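PDB 2RBD: BH2358 protein from Bacillus halodurans C-125, which is of unknown function but is probably a spore coat protein of the DUF3231 family in the ferritin clan. Local coordinates for residues 117-122 with 136-141. Residues are numbered along the deposited sequence; the frame is centred on the assembly and turned at random.
Sequences TCSQII and QFHMAK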
loop_
_atom_site.group_PDB
_atom_site.type_symbol
_atom_site.label_atom_id
_atom_site.label_comp_id
_atom_site.label_asym_id
_atom_site.label_seq_id
_atom_site.Cartn_x
_atom_site.Cartn_y
_atom_site.Cartn_z
ATOM N N THR A 117 5.107 0.592 -5.519
ATOM C CA THR A 117 4.848 -0.480 -6.475
ATOM C C THR A 117 6.057 -1.394 -6.670
ATOM O O THR A 117 5.935 -2.613 -6.663
ATOM C CB THR A 117 4.391 0.086 -7.811
ATOM O OG1 THR A 117 3.298 0.994 -7.586
ATOM C CG2 THR A 117 3.968 -1.058 -8.749
ATOM N N CYS A 118 7.241 -0.821 -6.817
ATOM C CA CYS A 118 8.443 -1.642 -6.875
ATOM C C CYS A 118 8.567 -2.575 -5.675
ATOM O O CYS A 118 8.828 -3.769 -5.851
ATOM C CB CYS A 118 9.701 -0.790 -7.003
ATOM S SG CYS A 118 9.912 0.003 -8.619
ATOM N N SER A 119 8.362 -2.051 -4.458
ATOM C CA SER A 119 8.485 -2.876 -3.257
ATOM C C SER A 119 7.456 -3.979 -3.208
ATOM O O SER A 119 7.733 -5.100 -2.797
ATOM C CB SER A 119 8.409 -2.004 -2.009
ATOM O OG SER A 119 9.550 -1.141 -1.944
ATOM N N GLN A 120 6.238 -3.675 -3.638
ATOM C CA GLN A 120 5.183 -4.679 -3.749
ATOM C C GLN A 120 5.544 -5.849 -4.689
ATOM O O GLN A 120 5.324 -7.010 -4.318
ATOM C CB GLN A 120 3.876 -4.043 -4.234
ATOM C CG GLN A 120 3.240 -3.069 -3.232
ATOM C CD GLN A 120 2.059 -2.296 -3.768
ATOM O OE1 GLN A 120 1.102 -1.964 -2.996
ATOM N NE2 GLN A 120 2.105 -1.946 -4.997
ATOM N N ILE A 121 6.094 -5.514 -5.847
ATOM C CA ILE A 121 6.489 -6.519 -6.826
ATOM C C ILE A 121 7.639 -7.364 -6.296
ATOM O O ILE A 121 7.633 -8.601 -6.451
ATOM C CB ILE A 121 6.779 -5.883 -8.185
ATOM C CG1 ILE A 121 5.475 -5.288 -8.773
ATOM C CG2 ILE A 121 7.360 -6.952 -9.147
ATOM C CD1 ILE A 121 5.648 -4.502 -10.101
ATOM N N ILE A 122 8.615 -6.725 -5.671
ATOM C CA ILE A 122 9.740 -7.476 -5.101
ATOM C C ILE A 122 9.206 -8.475 -4.109
ATOM O O ILE A 122 9.568 -9.663 -4.149
ATOM C CB ILE A 122 10.761 -6.556 -4.396
ATOM C CG1 ILE A 122 11.430 -5.623 -5.416
ATOM C CG2 ILE A 122 11.837 -7.416 -3.579
ATOM C CD1 ILE A 122 12.213 -4.425 -4.773
ATOM N N GLN A 136 16.530 -2.933 -8.652
ATOM C CA GLN A 136 17.309 -1.941 -9.385
ATOM C C GLN A 136 16.434 -0.721 -9.701
ATOM O O GLN A 136 16.847 0.426 -9.536
ATOM C CB GLN A 136 17.855 -2.566 -10.694
ATOM C CG GLN A 136 18.687 -1.619 -11.583
ATOM N N PHE A 137 15.195 -0.946 -10.166
ATOM C CA PHE A 137 14.311 0.146 -10.467
ATOM C C PHE A 137 14.110 1.019 -9.223
ATOM O O PHE A 137 14.074 2.242 -9.303
ATOM C CB PHE A 137 12.919 -0.320 -10.936
ATOM C CG PHE A 137 12.865 -1.029 -12.298
ATOM C CD1 PHE A 137 13.968 -1.178 -13.129
ATOM C CD2 PHE A 137 11.614 -1.498 -12.747
ATOM C CE1 PHE A 137 13.840 -1.823 -14.363
ATOM C CE2 PHE A 137 11.485 -2.144 -13.977
ATOM C CZ PHE A 137 12.591 -2.311 -14.775
ATOM N N HIS A 138 13.909 0.370 -8.083
ATOM C CA HIS A 138 13.684 1.075 -6.824
ATOM C C HIS A 138 14.876 1.945 -6.483
ATOM O O HIS A 138 14.696 3.121 -6.136
ATOM C CB HIS A 138 13.364 0.087 -5.701
ATOM C CG HIS A 138 12.924 0.722 -4.421
ATOM N ND1 HIS A 138 13.831 1.239 -3.526
ATOM C CD2 HIS A 138 11.689 0.909 -3.873
ATOM C CE1 HIS A 138 13.168 1.757 -2.500
ATOM N NE2 HIS A 138 11.872 1.564 -2.674
HETATM N N MSE A 139 16.087 1.411 -6.617
HETATM C CA MSE A 139 17.291 2.199 -6.301
HETATM C C MSE A 139 17.394 3.466 -7.147
HETATM O O MSE A 139 17.721 4.551 -6.667
HETATM C CB MSE A 139 18.530 1.327 -6.458
HETATM C CG MSE A 139 18.605 0.262 -5.455
HETATM SE SE MSE A 139 20.023 -1.043 -5.922
HETATM C CE MSE A 139 21.531 0.030 -5.562
ATOM N N ALA A 140 17.106 3.356 -8.436
ATOM C CA ALA A 140 17.132 4.497 -9.322
ATOM C C ALA A 140 16.039 5.499 -8.974
ATOM O O ALA A 140 16.270 6.692 -9.016
ATOM C CB ALA A 140 16.975 4.052 -10.788
ATOM N N LYS A 141 14.852 5.006 -8.632
ATOM C CA LYS A 141 13.727 5.839 -8.344
ATOM C C LYS A 141 13.895 6.612 -7.025
ATOM O O LYS A 141 13.442 7.723 -6.887
ATOM C CB LYS A 141 12.442 4.971 -8.352
ATOM C CG LYS A 141 11.223 5.657 -8.783
ATOM C CD LYS A 141 10.053 4.679 -8.962
ATOM C CE LYS A 141 10.094 3.877 -10.240
ATOM N NZ LYS A 141 10.099 4.716 -11.490
#
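The imidazole of His-138 turns an edge toward Cys-118, whose CB lies near the ring plane, 4.1 Å from His-138 CD2. Ser-119 OG approaches the same ring obliquely, 3.5 Å from CD2, without hydrogen bonding to it. The flat ring suits a subunit interface: it stacks on His-138 of the second subunit while NE2 hydrogen bonds to Ser-119 OG of that subunit, and the small Ser-119 hydroxyl can also bond its own counterpart there. The CA–CB bond of His-138 points at helix 100-124, bringing CB within 4.0 Å of Cys-118 CB; CG stands anti to the backbone N (chi1 -172°).

Cys-118 is small enough to face the partner helix where the two segments come nearest, 5.9 Å between the CA atoms of Cys-118 and His-138. Its SG rests 3.8 Å from CB of Phe-137, whose large apolar side chain also packs on helix 46-72. CE of the long Lys-141 side chain lies 4.2 Å from Cys-118 SG, while NZ hydrogen bonds to a tetraethylene glycol, probably a crystallisation additive.

Segments 117-122 and 136-141 thus run antiparallel, at 161°, on successive helices of a four-helix bundle consistent with the ferritin clan. Within the subunit, van der Waals contact joins them; the buried Ser-119 hydroxyl and His-138 imidazole direct their polarity chiefly across the subunit interface. The same pair of helices therefore contributes to both bundle and assembly.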